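Long-range contact in fiber protein (Raptor siadenovirus a, PDB 5FJL), which forms the trimeric head domain of the adenovirus fibre, a capsid protein that probably attaches the virion to a host-cell receptor: residues T112-H126 with E156-L170. Sequence-based numbering, arbitrary orientation. Where two conformers were deposited one is given.
Sequences TAPSTALCIFITTDH and ETIQYMHIVTVHPFL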
loop_
_atom_site.group_PDB
_atom_site.type_symbol
_atom_site.label_atom_id
_atom_site.label_comp_id
_atom_site.label_asym_id
_atom_site.label_seq_id
_atom_site.Cartn_x
_atom_site.Cartn_y
_atom_site.Cartn_z
ATOM N N THR A 112 -13.185 5.711 -4.901
ATOM C CA THR A 112 -12.390 4.560 -4.403
ATOM C C THR A 112 -11.839 4.827 -3.029
ATOM O O THR A 112 -11.780 5.951 -2.530
ATOM C CB THR A 112 -11.193 4.275 -5.361
ATOM O OG1 THR A 112 -10.169 5.263 -5.202
ATOM C CG2 THR A 112 -11.654 4.175 -6.807
ATOM N N ALA A 113 -11.370 3.737 -2.395
ATOM C CA ALA A 113 -10.490 3.823 -1.249
ATOM C C ALA A 113 -9.085 4.221 -1.729
ATOM O O ALA A 113 -8.810 4.202 -2.950
ATOM C CB ALA A 113 -10.461 2.446 -0.582
ATOM N N PRO A 114 -8.183 4.604 -0.837
ATOM C CA PRO A 114 -6.834 4.973 -1.255
ATOM C C PRO A 114 -5.994 3.768 -1.595
ATOM O O PRO A 114 -6.143 2.720 -0.950
ATOM C CB PRO A 114 -6.235 5.676 -0.039
ATOM C CG PRO A 114 -6.846 4.950 1.053
ATOM C CD PRO A 114 -8.300 4.762 0.633
ATOM N N SER A 115 -5.106 3.930 -2.554
ATOM C CA SER A 115 -4.106 2.900 -2.915
ATOM C C SER A 115 -2.726 3.509 -2.978
ATOM O O SER A 115 -2.541 4.689 -3.235
ATOM C CB SER A 115 -4.387 2.233 -4.268
ATOM O OG SER A 115 -5.451 1.344 -4.113
ATOM N N THR A 116 -1.729 2.694 -2.678
ATOM C CA THR A 116 -0.359 3.106 -2.665
ATOM C C THR A 116 0.216 3.126 -4.079
ATOM O O THR A 116 0.011 2.174 -4.850
ATOM C CB THR A 116 0.519 2.164 -1.834
ATOM O OG1 THR A 116 -0.125 1.962 -0.546
ATOM C CG2 THR A 116 1.889 2.714 -1.623
ATOM N N ALA A 117 0.973 4.181 -4.380
ATOM C CA ALA A 117 1.651 4.312 -5.672
ATOM C C ALA A 117 3.077 4.679 -5.488
ATOM O O ALA A 117 3.422 5.336 -4.525
ATOM C CB ALA A 117 1.016 5.404 -6.501
ATOM N N LEU A 118 3.923 4.265 -6.438
ATOM C CA LEU A 118 5.272 4.792 -6.600
ATOM C C LEU A 118 5.204 5.892 -7.657
ATOM O O LEU A 118 4.834 5.605 -8.801
ATOM C CB LEU A 118 6.234 3.700 -7.078
ATOM C CG LEU A 118 7.612 4.254 -7.480
ATOM C CD1 LEU A 118 8.282 4.915 -6.298
ATOM C CD2 LEU A 118 8.464 3.157 -8.063
ATOM N N CYS A 119 5.515 7.109 -7.267
ATOM C CA CYS A 119 5.471 8.282 -8.155
ATOM C C CYS A 119 6.815 8.928 -8.229
ATOM O O CYS A 119 7.633 8.902 -7.288
ATOM C CB CYS A 119 4.481 9.309 -7.658
ATOM S SG CYS A 119 2.777 8.656 -7.715
ATOM N N ILE A 120 7.054 9.596 -9.365
ATOM C CA ILE A 120 8.232 10.409 -9.584
ATOM C C ILE A 120 7.749 11.816 -9.871
ATOM O O ILE A 120 6.949 12.016 -10.776
ATOM C CB ILE A 120 9.109 9.884 -10.734
ATOM C CG1 ILE A 120 9.637 8.467 -10.420
ATOM C CG2 ILE A 120 10.268 10.825 -10.998
ATOM C CD1 ILE A 120 10.151 7.747 -11.634
ATOM N N PHE A 121 8.199 12.773 -9.074
ATOM C CA PHE A 121 7.885 14.187 -9.267
ATOM C C PHE A 121 9.100 14.884 -9.820
ATOM O O PHE A 121 10.170 14.814 -9.234
ATOM C CB PHE A 121 7.438 14.871 -7.951
ATOM C CG PHE A 121 6.168 14.283 -7.389
ATOM C CD1 PHE A 121 6.209 13.209 -6.499
ATOM C CD2 PHE A 121 4.924 14.797 -7.733
ATOM C CE1 PHE A 121 5.042 12.655 -6.009
ATOM C CE2 PHE A 121 3.761 14.235 -7.219
ATOM C CZ PHE A 121 3.830 13.151 -6.379
ATOM N N ILE A 122 8.917 15.524 -10.970
ATOM C CA ILE A 122 9.969 16.312 -11.619
ATOM C C ILE A 122 9.677 17.778 -11.385
ATOM O O ILE A 122 8.601 18.270 -11.744
ATOM C CB ILE A 122 10.010 16.042 -13.137
ATOM C CG1 ILE A 122 10.079 14.545 -13.441
ATOM C CG2 ILE A 122 11.126 16.839 -13.783
ATOM C CD1 ILE A 122 11.296 13.855 -12.967
ATOM N N THR A 123 10.631 18.480 -10.762
ATOM C CA THR A 123 10.583 19.922 -10.643
ATOM C C THR A 123 11.725 20.487 -11.510
ATOM O O THR A 123 12.526 19.727 -12.062
ATOM C CB THR A 123 10.715 20.394 -9.194
ATOM O OG1 THR A 123 12.009 20.088 -8.717
ATOM C CG2 THR A 123 9.636 19.722 -8.289
ATOM N N THR A 124 11.816 21.807 -11.617
ATOM C CA THR A 124 12.933 22.373 -12.379
ATOM C C THR A 124 14.267 21.902 -11.838
ATOM O O THR A 124 15.184 21.551 -12.624
ATOM C CB THR A 124 12.864 23.916 -12.341
ATOM O OG1 THR A 124 11.649 24.348 -12.954
ATOM C CG2 THR A 124 14.061 24.515 -13.062
ATOM N N ASP A 125 14.428 21.846 -10.508
ATOM C CA ASP A 125 15.705 21.526 -9.916
ATOM C C ASP A 125 15.883 20.132 -9.434
ATOM O O ASP A 125 17.016 19.719 -9.166
ATOM C CB ASP A 125 15.975 22.470 -8.739
ATOM C CG ASP A 125 16.238 23.915 -9.175
ATOM O OD1 ASP A 125 16.461 24.224 -10.367
ATOM O OD2 ASP A 125 16.265 24.778 -8.255
ATOM N N HIS A 126 14.797 19.361 -9.238
ATOM C CA HIS A 126 14.905 18.082 -8.533
ATOM C C HIS A 126 14.057 16.974 -9.139
ATOM O O HIS A 126 13.143 17.226 -9.922
ATOM C CB HIS A 126 14.507 18.235 -7.026
ATOM C CG HIS A 126 15.418 19.133 -6.270
ATOM N ND1 HIS A 126 15.071 20.411 -5.897
ATOM C CD2 HIS A 126 16.699 18.957 -5.889
ATOM C CE1 HIS A 126 16.095 20.971 -5.276
ATOM N NE2 HIS A 126 17.085 20.102 -5.243
ATOM N N GLU A 156 8.228 24.166 -4.409
ATOM C CA GLU A 156 8.650 23.981 -5.806
ATOM C C GLU A 156 7.426 23.692 -6.634
ATOM O O GLU A 156 6.411 23.251 -6.124
ATOM C CB GLU A 156 9.612 22.820 -5.964
ATOM C CG GLU A 156 10.931 22.989 -5.247
ATOM C CD GLU A 156 11.758 21.750 -5.297
ATOM O OE1 GLU A 156 12.333 21.453 -6.374
ATOM O OE2 GLU A 156 11.894 21.061 -4.268
ATOM N N THR A 157 7.519 23.975 -7.924
ATOM C CA THR A 157 6.448 23.743 -8.895
ATOM C C THR A 157 6.615 22.370 -9.553
ATOM O O THR A 157 7.711 21.994 -9.974
ATOM C CB THR A 157 6.494 24.832 -9.979
ATOM O OG1 THR A 157 6.261 26.096 -9.322
ATOM C CG2 THR A 157 5.475 24.651 -11.053
ATOM N N ILE A 158 5.505 21.640 -9.612
ATOM C CA ILE A 158 5.493 20.371 -10.341
ATOM C C ILE A 158 5.571 20.658 -11.840
ATOM O O ILE A 158 4.737 21.379 -12.373
ATOM C CB ILE A 158 4.220 19.581 -10.041
ATOM C CG1 ILE A 158 4.112 19.225 -8.548
ATOM C CG2 ILE A 158 4.129 18.336 -10.909
ATOM C CD1 ILE A 158 2.727 18.726 -8.175
ATOM N N GLN A 159 6.573 20.068 -12.493
ATOM C CA GLN A 159 6.601 19.987 -13.938
ATOM C C GLN A 159 5.865 18.736 -14.402
ATOM O O GLN A 159 4.969 18.817 -15.239
ATOM C CB GLN A 159 8.041 20.040 -14.452
ATOM C CG GLN A 159 8.820 21.263 -13.986
ATOM C CD GLN A 159 8.285 22.583 -14.495
ATOM O OE1 GLN A 159 7.735 22.674 -15.575
ATOM N NE2 GLN A 159 8.407 23.623 -13.671
ATOM N N TYR A 160 6.217 17.580 -13.826
ATOM C CA TYR A 160 5.548 16.331 -14.124
ATOM C C TYR A 160 5.381 15.491 -12.875
ATOM O O TYR A 160 6.241 15.549 -11.998
ATOM C CB TYR A 160 6.301 15.486 -15.181
ATOM C CG TYR A 160 6.406 16.219 -16.487
ATOM C CD1 TYR A 160 5.372 16.142 -17.410
ATOM C CD2 TYR A 160 7.483 17.022 -16.750
ATOM C CE1 TYR A 160 5.433 16.869 -18.593
ATOM C CE2 TYR A 160 7.563 17.750 -17.920
ATOM C CZ TYR A 160 6.533 17.659 -18.830
ATOM O OH TYR A 160 6.579 18.408 -20.023
ATOM N N MET A 161 4.308 14.703 -12.872
ATOM C CA MET A 161 4.208 13.556 -11.950
ATOM C C MET A 161 4.070 12.322 -12.780
ATOM O O MET A 161 3.099 12.221 -13.532
ATOM C CB MET A 161 3.005 13.684 -11.017
ATOM C CG MET A 161 2.844 12.493 -10.073
ATOM S SD MET A 161 1.351 12.501 -9.041
ATOM C CE MET A 161 0.132 12.050 -10.230
ATOM N N HIS A 162 4.967 11.372 -12.582
ATOM C CA HIS A 162 4.879 10.085 -13.252
ATOM C C HIS A 162 4.411 9.032 -12.260
ATOM O O HIS A 162 5.081 8.842 -11.255
ATOM C CB HIS A 162 6.231 9.665 -13.828
ATOM C CG HIS A 162 6.841 10.669 -14.765
ATOM N ND1 HIS A 162 6.287 10.949 -15.994
ATOM C CD2 HIS A 162 7.944 11.446 -14.656
ATOM C CE1 HIS A 162 7.049 11.844 -16.611
ATOM N NE2 HIS A 162 8.046 12.171 -15.824
ATOM N N ILE A 163 3.311 8.369 -12.539
ATOM C CA ILE A 163 2.903 7.188 -11.757
ATOM C C ILE A 163 3.599 5.979 -12.368
ATOM O O ILE A 163 3.306 5.609 -13.507
ATOM C CB ILE A 163 1.372 6.975 -11.750
ATOM C CG1 ILE A 163 0.630 8.243 -11.289
ATOM C CG2 ILE A 163 1.017 5.724 -10.959
ATOM C CD1 ILE A 163 -0.861 8.106 -11.236
ATOM N N VAL A 164 4.504 5.377 -11.629
ATOM C CA VAL A 164 5.262 4.233 -12.087
ATOM C C VAL A 164 4.463 2.943 -11.905
ATOM O O VAL A 164 4.316 2.149 -12.828
ATOM C CB VAL A 164 6.596 4.134 -11.361
ATOM C CG1 VAL A 164 7.342 2.860 -11.791
ATOM C CG2 VAL A 164 7.437 5.384 -11.605
ATOM N N THR A 165 3.919 2.770 -10.716
ATOM C CA THR A 165 3.043 1.614 -10.460
ATOM C C THR A 165 2.129 1.979 -9.276
ATOM O O THR A 165 2.452 2.844 -8.478
ATOM C CB THR A 165 3.873 0.332 -10.317
ATOM O OG1 THR A 165 3.051 -0.832 -10.606
ATOM C CG2 THR A 165 4.481 0.332 -8.995
ATOM N N VAL A 166 0.932 1.387 -9.291
ATOM C CA VAL A 166 -0.066 1.665 -8.243
ATOM C C VAL A 166 -0.855 0.388 -7.973
ATOM O O VAL A 166 -1.182 -0.391 -8.864
ATOM C CB VAL A 166 -0.959 2.885 -8.601
ATOM C CG1 VAL A 166 -1.636 2.713 -9.939
ATOM C CG2 VAL A 166 -1.963 3.196 -7.515
ATOM N N HIS A 167 -1.142 0.156 -6.703
ATOM C CA HIS A 167 -1.977 -0.987 -6.322
ATOM C C HIS A 167 -3.402 -0.744 -6.855
ATOM O O HIS A 167 -3.862 0.400 -6.878
ATOM C CB HIS A 167 -1.994 -1.149 -4.794
ATOM C CG HIS A 167 -2.658 -2.408 -4.327
ATOM N ND1 HIS A 167 -2.052 -3.642 -4.400
ATOM C CD2 HIS A 167 -3.900 -2.635 -3.855
ATOM C CE1 HIS A 167 -2.881 -4.571 -3.973
ATOM N NE2 HIS A 167 -4.008 -3.981 -3.616
ATOM N N PRO A 168 -4.123 -1.801 -7.248
ATOM C CA PRO A 168 -5.454 -1.572 -7.784
ATOM C C PRO A 168 -6.359 -0.812 -6.812
ATOM O O PRO A 168 -6.209 -0.887 -5.591
ATOM C CB PRO A 168 -5.969 -2.996 -8.022
ATOM C CG PRO A 168 -4.734 -3.770 -8.334
ATOM C CD PRO A 168 -3.716 -3.210 -7.368
ATOM N N PHE A 169 -7.343 -0.111 -7.369
ATOM C CA PHE A 169 -8.258 0.682 -6.574
ATOM C C PHE A 169 -9.499 -0.103 -6.167
ATOM O O PHE A 169 -10.150 -0.681 -7.045
ATOM C CB PHE A 169 -8.674 1.950 -7.319
ATOM C CG PHE A 169 -7.563 2.895 -7.588
ATOM C CD1 PHE A 169 -7.192 3.825 -6.633
ATOM C CD2 PHE A 169 -6.828 2.827 -8.754
ATOM C CE1 PHE A 169 -6.172 4.710 -6.855
ATOM C CE2 PHE A 169 -5.746 3.690 -8.989
ATOM C CZ PHE A 169 -5.420 4.648 -8.015
ATOM N N LEU A 170 -9.825 -0.129 -4.881
ATOM C CA LEU A 170 -10.971 -0.851 -4.373
ATOM C C LEU A 170 -12.102 0.125 -4.078
ATOM O O LEU A 170 -11.878 1.238 -3.562
ATOM C CB LEU A 170 -10.619 -1.637 -3.100
ATOM C CG LEU A 170 -10.004 -3.019 -3.258
ATOM C CD1 LEU A 170 -8.859 -3.101 -4.227
ATOM C CD2 LEU A 170 -9.622 -3.561 -1.876
HETATM O O HOH W 1 -8.085 1.503 -3.286
HETATM O O HOH W 2 9.608 23.419 -10.986
HETATM O O HOH W 3 12.694 23.369 -8.508
#
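Thr123 places OG1 between its backbone N and carbonyl carbon (chi1 67°), while Glu156 runs extended beyond CG, and the two side chains cross at about a right angle. OG1 of Thr123 donates to OE1 of Glu156 at 2.7 Å, and ND1 of His126 reaches the same oxygen at 3.0 Å. OE1 sits in the plane of the His126 ring, at its edge, while the carboxylate is turned 77° from that ring; the two donors approach OE1 from opposite faces of the carboxylate plane. Thr123 OG1 also accepts from the backbone N of His126, an ST motif that ties the turn to this grip; Glu156 OE2 is hydrogen-bonded to Tyr128 OH.

Between the ends, strands 115-122 and 160-166 pair antiparallel, their axes 4.6 Å apart at closest approach. Two classic beta bulges interrupt the ladder: Val164 and Thr165 both face Leu118, and the backbone N atoms of Gln159 and Tyr160 both donate to Ile122 O. The first bulge turns Val164 toward the partner strand, its CG2 3.6 Å from CD1 of Ile120. On the face carrying Ala117, Cys119 and Ile163, opposite that of Leu118 and Ile120, Met161 holds CG anti to its N (chi1 178°) and lies alongside Phe121, with SD 4.4 Å from the ring centroid, an oblique Met-aromatic contact. At the far end Ser115 OG binds Pro168 O (2.8 Å) from above the carbonyl plane, and a water links Ser115 OG to Leu170 N.

In the all-beta fibre head, strand 115-122 lies between strands 160-171 and 127-138, hydrogen-bonded to both. Phe86 of strand 78-87 packs on Met161 and Ile163, and His167 ND1 is hydrogen-bonded to Pro114 O of a neighbouring subunit, bringing this end of the pair to the trimer interface.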